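Local coordinates for YdhT protein (Bacillus subtilis, PDB 3CBW) that hydrolyses internal beta-1,4-mannosidic linkages of mannan, galactomannan and glucomannan, and takes part in the degradation of glucomannan, at residues A[24-29]-A[219-224]; A[226-231]-A[256-261]; A[263-266]-A[270-273]. The protein carries 3 engineered substitutions. One frame throughout, in Å; residues are numbered along the deposited sequence.

Contact 1. Residues A[24-29]-A[219-224]; sequences KTVMNW and HLIWVY
Ile221 reaches across to Val26 and Met27, and its two branches share the work. Its CB divides just above the strand. The short branch, CG2, stands anti to the backbone N and meets the sulfur of the methionine, with Ile221 CG2 3.7 Å from Met27 SD. The longer branch leaves through CG1, which lies beside the backbone N (chi1 -67°), and runs out extended (chi2 174°). Its tip ends against the valine, Ile221 CD1 lying 4.1 Å from Val26 CG1, where the two side chains cross at about a right angle. Met27 comes in from its helix with a bend at chi2 (64°) that brings SD alongside the isoleucine. No hydrogen bond joins the two segments; all three touching residues are buried and the contact is purely apolar. Strand 220-224 lies between its parallel neighbours 169-172 and 245-252, and Ile221 also touches Leu170 on the first of these. Helix 21-32, which comes before the first barrel strand, rests here near the start of strand 220-224 and also touches Pro270 just ahead of strand 271-278, an arrangement consistent with a helix closing the N-terminal end of the TIM barrel.

Contact 2. Residues A[226-231]-A[256-261]; sequences PDANRD and YSINGY
Ala228 O and Asn259 N are joined through water 1, which donates to Ala228 O at 2.8 Å and accepts from Asn259 N at 2.9 Å. The bridge links two backbones that have no direct hydrogen bond to each other. Beside it the alanine methyl makes the apolar half of the contact: Ala228 CB lies 3.6 Å from Ile258 CG2, the branch that stands anti to its own backbone N. The same methyl also lies near Asn259 O.

Asp227 to Arg230 form a type I beta turn, reinforced by an Asx turn in which Asp227 OD2 accepts from Asn229 N at 2.9 Å. That donor comes from the anti side and 32° out of the carboxylate plane. One residue further on, Arg230 NH1 bonds to Asn229 O at 2.9 Å. The carbonyl lies almost in the guanidinium plane, yet the nitrogen sits above the carbonyl plane. Glu180 forms a salt bridge with NE of the same arginine.

These are loops following strands 220-224 and 245-252, at the C-terminal ends of barrel strands, where (beta/alpha)8 glycosidases carry their active sites. The side chain of Ala228 is about 8 Å from that of Tyr251, a probable substrate-binding residue, and about 9 Å from that of Glu176, the probable proton donor.

The polar end of Asn259 turns to other partners: OD1 accepts from Lys233 NZ, which also bonds to Arg230 O and so ties the two loops a second time. Gly260 then takes the N-cap position before helix 261-265, with a positive phi (128°) at which a CB would be jammed against the carbonyl O of Asn259.

Contact 3. Residues A[263-266]-A[270-273]; sequences QLTA and PFAF
Only three residues separate 263-266 from 270-273, and the chain doubles back so that the CA atoms of Thr265 and Phe271 stand 6.0 Å apart. Leu264 and Thr265 both pack on Phe271. The leucine comes to the ring's edge, near its plane, with Leu264 CB 4.0 Å from Phe271 CD1; further out, Leu264 CD1 lies 4.0 Å from Phe271 CE1, so the leucine follows one side of the ring. Thr265 works at the root of the same side chain, where its methyl CG2 is 3.7 Å from Phe271 CB and approaches the ring obliquely. The threonine's chi1 of 56° leaves this methyl for the phenylalanine while OG1 turns back to the helix, bonding to Tyr261 O and Asp262 O. Phe271 CE2, on the opposite side of the ring from Leu264, sits 3.8 Å above the plane of the Phe273 ring, offset toward its rim. With an alanine in place of Phe271, Leu264 and the face of Phe273 would probably lose the ring between them and a gap would open beneath the helix. Helix 261-265 and strand 271-278 belong to a beta-alpha-beta unit that starts with strand 245-252; Phe271 also meets Tyr261 edge-to-face and touches Leu248 of strand 245-252 and Thr301 of strand 301-306, the strands flanking its own.

From the N terminus, helix 21-32 comes first, and contact 1 brings it to strand 220-224, closing a loop of 189 residues that holds much of the barrel. The chain runs straight on into 226-231, where contact 2 opens; it closes 24 residues later, spanning strand 245-252. Contact 3 follows at once and closes a short connection, with only three residues between its two segments. The three are therefore in series, none nested and none crossing. They nevertheless meet in space: Met27 and Tyr224 of contact 1 pack on Pro270 and Leu264 of contact 3, while Tyr261, Ile258 and Pro226 of contact 2 pack on Phe271, Phe273 and Leu264.

Contact 1. Residues A[24-29]-A[219-224]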
loop_
_atom_site.group_PDB
_atom_site.type_symbol
_atom_site.label_atom_id
_atom_site.label_comp_id
_atom_site.label_asym_id
_atom_site.label_seq_id
_atom_site.Cartn_x
_atom_site.Cartn_y
_atom_site.Cartn_z
ATOM N N LYS A 24 13.440 -9.477 6.096
ATOM C CA LYS A 24 14.680 -8.690 6.163
ATOM C C LYS A 24 15.384 -8.635 4.811
ATOM O O LYS A 24 15.819 -7.568 4.379
ATOM C CB LYS A 24 15.625 -9.263 7.225
ATOM C CG LYS A 24 15.095 -9.141 8.647
ATOM C CD LYS A 24 16.095 -9.632 9.688
ATOM C CE LYS A 24 17.084 -8.547 10.064
ATOM N NZ LYS A 24 18.090 -9.008 11.058
ATOM N N THR A 25 15.502 -9.780 4.152
ATOM C CA THR A 25 16.174 -9.847 2.861
ATOM C C THR A 25 15.449 -9.009 1.814
ATOM O O THR A 25 16.064 -8.206 1.116
ATOM C CB THR A 25 16.291 -11.298 2.410
ATOM O OG1 THR A 25 17.167 -11.964 3.322
ATOM C CG2 THR A 25 16.846 -11.394 1.005
ATOM N N VAL A 26 14.136 -9.174 1.730
ATOM C CA VAL A 26 13.346 -8.428 0.763
ATOM C C VAL A 26 13.439 -6.926 1.031
ATOM O O VAL A 26 13.581 -6.141 0.092
ATOM C CB VAL A 26 11.881 -8.917 0.760
ATOM C CG1 VAL A 26 10.946 -7.928 0.052
ATOM C CG2 VAL A 26 11.804 -10.295 0.124
ATOM N N MET A 27 13.383 -6.514 2.297
ATOM C CA MET A 27 13.445 -5.089 2.590
ATOM C C MET A 27 14.781 -4.490 2.145
ATOM O O MET A 27 14.819 -3.416 1.534
ATOM C CB MET A 27 13.224 -4.824 4.084
ATOM C CG MET A 27 13.125 -3.343 4.415
ATOM S SD MET A 27 11.677 -2.486 3.664
ATOM C CE MET A 27 12.516 -1.106 2.840
ATOM N N ASN A 28 15.885 -5.160 2.468
ATOM C CA ASN A 28 17.187 -4.668 2.053
ATOM C C ASN A 28 17.307 -4.629 0.529
ATOM O O ASN A 28 17.863 -3.686 -0.052
ATOM C CB ASN A 28 18.313 -5.512 2.664
ATOM C CG ASN A 28 19.668 -4.872 2.473
ATOM O OD1 ASN A 28 19.829 -3.684 2.718
ATOM N ND2 ASN A 28 20.640 -5.649 2.027
ATOM N N TRP A 29 16.811 -5.672 -0.125
ATOM C CA TRP A 29 16.819 -5.741 -1.580
ATOM C C TRP A 29 16.010 -4.594 -2.201
ATOM O O TRP A 29 16.487 -3.906 -3.106
ATOM C CB TRP A 29 16.308 -7.113 -2.005
ATOM C CG TRP A 29 16.302 -7.379 -3.473
ATOM C CD1 TRP A 29 17.325 -7.888 -4.227
ATOM C CD2 TRP A 29 15.200 -7.192 -4.368
ATOM N NE1 TRP A 29 16.924 -8.016 -5.533
ATOM C CE2 TRP A 29 15.620 -7.613 -5.644
ATOM C CE3 TRP A 29 13.882 -6.729 -4.207
ATOM C CZ2 TRP A 29 14.792 -7.544 -6.762
ATOM C CZ3 TRP A 29 13.054 -6.677 -5.308
ATOM C CH2 TRP A 29 13.510 -7.082 -6.574
ATOM N N HIS A 219 6.276 -10.522 9.397
ATOM C CA HIS A 219 6.439 -10.596 7.948
ATOM C C HIS A 219 5.935 -9.320 7.268
ATOM O O HIS A 219 5.790 -9.299 6.052
ATOM C CB HIS A 219 5.691 -11.818 7.412
ATOM C CG HIS A 219 4.209 -11.752 7.616
ATOM N ND1 HIS A 219 3.636 -11.281 8.784
ATOM C CD2 HIS A 219 3.182 -12.059 6.786
ATOM C CE1 HIS A 219 2.318 -11.320 8.665
ATOM N NE2 HIS A 219 2.018 -11.792 7.466
ATOM N N LEU A 220 5.672 -8.269 8.042
ATOM C CA LEU A 220 5.090 -7.041 7.495
ATOM C C LEU A 220 6.125 -5.963 7.236
ATOM O O LEU A 220 7.016 -5.709 8.054
ATOM C CB LEU A 220 4.025 -6.471 8.442
ATOM C CG LEU A 220 2.896 -7.418 8.858
ATOM C CD1 LEU A 220 1.910 -6.730 9.780
ATOM C CD2 LEU A 220 2.181 -7.981 7.621
ATOM N N ILE A 221 5.985 -5.347 6.066
ATOM C CA ILE A 221 6.761 -4.176 5.659
ATOM C C ILE A 221 5.754 -3.035 5.627
ATOM O O ILE A 221 4.763 -3.094 4.907
ATOM C CB ILE A 221 7.404 -4.418 4.279
ATOM C CG1 ILE A 221 8.467 -5.528 4.384
ATOM C CG2 ILE A 221 8.009 -3.125 3.720
ATOM C CD1 ILE A 221 9.061 -5.956 3.052
ATOM N N TRP A 222 5.994 -2.019 6.446
ATOM C CA TRP A 222 5.010 -0.984 6.740
ATOM C C TRP A 222 5.102 0.192 5.779
ATOM O O TRP A 222 6.179 0.795 5.630
ATOM C CB TRP A 222 5.191 -0.522 8.193
ATOM C CG TRP A 222 4.757 -1.590 9.141
ATOM C CD1 TRP A 222 5.467 -2.695 9.511
ATOM C CD2 TRP A 222 3.484 -1.691 9.776
ATOM N NE1 TRP A 222 4.717 -3.468 10.362
ATOM C CE2 TRP A 222 3.495 -2.876 10.542
ATOM C CE3 TRP A 222 2.346 -0.877 9.805
ATOM C CZ2 TRP A 222 2.408 -3.273 11.323
ATOM C CZ3 TRP A 222 1.263 -1.276 10.583
ATOM C CH2 TRP A 222 1.295 -2.471 11.313
ATOM N N VAL A 223 3.977 0.519 5.136
ATOM C CA VAL A 223 3.956 1.530 4.066
ATOM C C VAL A 223 3.087 2.721 4.474
ATOM O O VAL A 223 1.924 2.542 4.839
ATOM C CB VAL A 223 3.456 0.918 2.736
ATOM C CG1 VAL A 223 3.518 1.921 1.586
ATOM C CG2 VAL A 223 4.249 -0.360 2.392
ATOM N N TYR A 224 3.651 3.930 4.382
ATOM C CA TYR A 224 2.970 5.198 4.705
ATOM C C TYR A 224 2.678 5.900 3.395
ATOM O O TYR A 224 3.619 6.235 2.665
ATOM C CB TYR A 224 3.919 6.031 5.567
ATOM C CG TYR A 224 3.548 7.489 5.747
ATOM C CD1 TYR A 224 2.536 7.866 6.640
ATOM C CD2 TYR A 224 4.227 8.494 5.054
ATOM C CE1 TYR A 224 2.191 9.196 6.818
ATOM C CE2 TYR A 224 3.873 9.839 5.230
ATOM C CZ TYR A 224 2.866 10.170 6.116
ATOM O OH TYR A 224 2.513 11.481 6.309
#

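Contact 2. Residues A[226-231]-A[256-261]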
loop_
_atom_site.group_PDB
_atom_site.type_symbol
_atom_site.label_atom_id
_atom_site.label_comp_id
_atom_site.label_asym_id
_atom_site.label_seq_id
_atom_site.Cartn_x
_atom_site.Cartn_y
_atom_site.Cartn_z
ATOM N N PRO A 226 0.491 8.975 1.919
ATOM C CA PRO A 226 -0.360 10.136 1.689
ATOM C C PRO A 226 -0.803 10.261 0.230
ATOM O O PRO A 226 -0.195 9.673 -0.683
ATOM C CB PRO A 226 0.551 11.306 2.033
ATOM C CG PRO A 226 1.951 10.769 1.993
ATOM C CD PRO A 226 1.863 9.336 2.326
ATOM N N ASP A 227 -1.863 11.032 0.026
ATOM C CA ASP A 227 -2.324 11.380 -1.306
ATOM C C ASP A 227 -1.469 12.504 -1.900
ATOM O O ASP A 227 -1.199 13.508 -1.234
ATOM C CB ASP A 227 -3.771 11.845 -1.215
ATOM C CG ASP A 227 -4.458 11.818 -2.536
ATOM O OD1 ASP A 227 -5.020 10.755 -2.857
ATOM O OD2 ASP A 227 -4.422 12.844 -3.251
ATOM N N ALA A 228 -1.115 12.364 -3.178
ATOM C CA ALA A 228 -0.316 13.372 -3.883
ATOM C C ALA A 228 -1.043 14.687 -4.112
ATOM O O ALA A 228 -0.406 15.716 -4.318
ATOM C CB ALA A 228 0.158 12.824 -5.213
ATOM N N ASN A 229 -2.371 14.652 -4.101
ATOM C CA ASN A 229 -3.162 15.811 -4.477
ATOM C C ASN A 229 -3.706 16.601 -3.299
ATOM O O ASN A 229 -4.628 17.392 -3.465
ATOM C CB ASN A 229 -4.296 15.391 -5.431
ATOM C CG ASN A 229 -3.783 14.811 -6.746
ATOM O OD1 ASN A 229 -2.649 15.068 -7.155
ATOM N ND2 ASN A 229 -4.619 14.019 -7.409
ATOM N N ARG A 230 -3.111 16.407 -2.128
ATOM C CA ARG A 230 -3.452 17.189 -0.943
ATOM C C ARG A 230 -2.183 17.593 -0.211
ATOM O O ARG A 230 -1.131 16.973 -0.385
ATOM C CB ARG A 230 -4.370 16.385 -0.017
ATOM C CG ARG A 230 -5.741 16.056 -0.607
ATOM C CD ARG A 230 -6.589 17.308 -0.783
ATOM N NE ARG A 230 -7.959 17.008 -1.199
ATOM C CZ ARG A 230 -8.353 16.860 -2.461
ATOM N NH1 ARG A 230 -7.490 16.972 -3.470
ATOM N NH2 ARG A 230 -9.630 16.609 -2.718
ATOM N N ASP A 231 -2.287 18.636 0.607
ATOM C CA ASP A 231 -1.156 19.134 1.377
ATOM C C ASP A 231 -0.790 18.189 2.520
ATOM O O ASP A 231 -1.443 17.161 2.729
ATOM C CB ASP A 231 -1.491 20.521 1.954
ATOM C CG ASP A 231 -1.770 21.565 0.884
ATOM O OD1 ASP A 231 -1.291 21.422 -0.260
ATOM O OD2 ASP A 231 -2.464 22.552 1.219
ATOM N N TYR A 256 4.250 14.392 -14.641
ATOM C CA TYR A 256 5.476 15.109 -14.330
ATOM C C TYR A 256 5.292 16.159 -13.240
ATOM O O TYR A 256 6.277 16.746 -12.783
ATOM C CB TYR A 256 6.012 15.766 -15.600
ATOM C CG TYR A 256 6.394 14.776 -16.677
ATOM C CD1 TYR A 256 7.724 14.456 -16.906
ATOM C CD2 TYR A 256 5.420 14.163 -17.466
ATOM C CE1 TYR A 256 8.081 13.553 -17.905
ATOM C CE2 TYR A 256 5.767 13.255 -18.441
ATOM C CZ TYR A 256 7.083 12.964 -18.657
ATOM O OH TYR A 256 7.391 12.080 -19.661
ATOM N N SER A 257 4.040 16.381 -12.841
ATOM C CA SER A 257 3.683 17.431 -11.890
ATOM C C SER A 257 3.248 16.894 -10.537
ATOM O O SER A 257 2.643 17.618 -9.746
ATOM C CB SER A 257 2.580 18.308 -12.476
ATOM O OG SER A 257 3.113 19.110 -13.509
ATOM N N ILE A 258 3.557 15.633 -10.264
ATOM C CA ILE A 258 3.146 15.035 -8.999
ATOM C C ILE A 258 3.951 15.654 -7.868
ATOM O O ILE A 258 5.178 15.710 -7.930
ATOM C CB ILE A 258 3.297 13.506 -9.012
ATOM C CG1 ILE A 258 2.501 12.896 -10.174
ATOM C CG2 ILE A 258 2.811 12.927 -7.688
ATOM C CD1 ILE A 258 2.845 11.437 -10.484
ATOM N N ASN A 259 3.241 16.156 -6.863
ATOM C CA ASN A 259 3.851 16.802 -5.713
ATOM C C ASN A 259 4.094 15.803 -4.590
ATOM O O ASN A 259 3.234 14.965 -4.306
ATOM C CB ASN A 259 2.906 17.920 -5.247
ATOM C CG ASN A 259 3.426 18.697 -4.058
ATOM O OD1 ASN A 259 3.400 18.216 -2.924
ATOM N ND2 ASN A 259 3.863 19.933 -4.302
ATOM N N GLY A 260 5.264 15.885 -3.960
ATOM C CA GLY A 260 5.497 15.155 -2.713
ATOM C C GLY A 260 6.735 14.286 -2.674
ATOM O O GLY A 260 7.158 13.846 -1.605
ATOM N N TYR A 261 7.319 14.028 -3.839
ATOM C CA TYR A 261 8.479 13.159 -3.946
ATOM C C TYR A 261 9.676 13.693 -3.152
ATOM O O TYR A 261 10.329 12.950 -2.428
ATOM C CB TYR A 261 8.834 12.961 -5.416
ATOM C CG TYR A 261 10.147 12.284 -5.687
ATOM C CD1 TYR A 261 10.235 10.896 -5.750
ATOM C CD2 TYR A 261 11.303 13.030 -5.906
ATOM C CE1 TYR A 261 11.432 10.270 -6.023
ATOM C CE2 TYR A 261 12.514 12.418 -6.162
ATOM C CZ TYR A 261 12.567 11.037 -6.220
ATOM O OH TYR A 261 13.741 10.407 -6.503
HETATM O O HOH W 1 0.377 16.305 -6.962
#

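Contact 3. Residues A[263-266]-A[270-273]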
loop_
_atom_site.group_PDB
_atom_site.type_symbol
_atom_site.label_atom_id
_atom_site.label_comp_id
_atom_site.label_asym_id
_atom_site.label_seq_id
_atom_site.Cartn_x
_atom_site.Cartn_y
_atom_site.Cartn_z
ATOM N N GLN A 263 9.756 15.842 -0.587
ATOM C CA GLN A 263 9.387 15.805 0.842
ATOM C C GLN A 263 9.483 14.397 1.432
ATOM O O GLN A 263 9.963 14.205 2.552
ATOM C CB GLN A 263 7.945 16.312 1.071
ATOM C CG GLN A 263 7.606 17.734 0.629
ATOM C CD GLN A 263 6.927 17.770 -0.730
ATOM O OE1 GLN A 263 7.554 17.492 -1.763
ATOM N NE2 GLN A 263 5.641 18.118 -0.740
ATOM N N LEU A 264 9.009 13.401 0.691
ATOM C CA LEU A 264 8.977 12.031 1.207
ATOM C C LEU A 264 10.330 11.340 1.131
ATOM O O LEU A 264 10.752 10.703 2.090
ATOM C CB LEU A 264 7.868 11.215 0.537
ATOM C CG LEU A 264 6.462 11.684 0.920
ATOM C CD1 LEU A 264 5.458 10.963 0.058
ATOM C CD2 LEU A 264 6.164 11.458 2.406
ATOM N N THR A 265 11.044 11.500 0.019
ATOM C CA THR A 265 12.381 10.911 -0.073
ATOM C C THR A 265 13.323 11.499 0.991
ATOM O O THR A 265 14.231 10.814 1.457
ATOM C CB THR A 265 13.016 11.056 -1.475
ATOM O OG1 THR A 265 13.041 12.437 -1.850
ATOM C CG2 THR A 265 12.242 10.260 -2.514
ATOM N N ALA A 266 13.059 12.739 1.398
ATOM C CA ALA A 266 13.862 13.410 2.431
ATOM C C ALA A 266 13.773 12.720 3.804
ATOM O O ALA A 266 14.634 12.923 4.673
ATOM C CB ALA A 266 13.448 14.865 2.548
ATOM N N PRO A 270 12.853 4.287 1.609
ATOM C CA PRO A 270 12.561 4.014 0.205
ATOM C C PRO A 270 11.188 4.574 -0.163
ATOM O O PRO A 270 10.262 4.558 0.662
ATOM C CB PRO A 270 12.594 2.479 0.125
ATOM C CG PRO A 270 13.533 2.093 1.204
ATOM C CD PRO A 270 13.217 3.055 2.331
ATOM N N PHE A 271 11.070 5.039 -1.407
ATOM C CA PHE A 271 9.889 5.724 -1.915
ATOM C C PHE A 271 9.208 4.900 -3.011
ATOM O O PHE A 271 9.884 4.323 -3.861
ATOM C CB PHE A 271 10.300 7.095 -2.489
ATOM C CG PHE A 271 9.180 7.815 -3.186
ATOM C CD1 PHE A 271 8.342 8.672 -2.486
ATOM C CD2 PHE A 271 8.928 7.595 -4.540
ATOM C CE1 PHE A 271 7.285 9.293 -3.137
ATOM C CE2 PHE A 271 7.868 8.202 -5.184
ATOM C CZ PHE A 271 7.059 9.052 -4.496
ATOM N N ALA A 272 7.879 4.879 -2.999
ATOM C CA ALA A 272 7.111 4.196 -4.038
ATOM C C ALA A 272 5.888 4.993 -4.443
ATOM O O ALA A 272 5.413 5.845 -3.686
ATOM C CB ALA A 272 6.688 2.820 -3.551
ATOM N N PHE A 273 5.406 4.746 -5.656
ATOM C CA PHE A 273 4.071 5.195 -6.049
ATOM C C PHE A 273 3.074 4.120 -5.650
ATOM O O PHE A 273 2.866 3.130 -6.355
ATOM C CB PHE A 273 4.010 5.520 -7.546
ATOM C CG PHE A 273 4.596 6.866 -7.864
ATOM C CD1 PHE A 273 3.932 8.021 -7.461
ATOM C CD2 PHE A 273 5.826 6.993 -8.476
ATOM C CE1 PHE A 273 4.468 9.276 -7.690
ATOM C CE2 PHE A 273 6.363 8.261 -8.726
ATOM C CZ PHE A 273 5.683 9.396 -8.316
#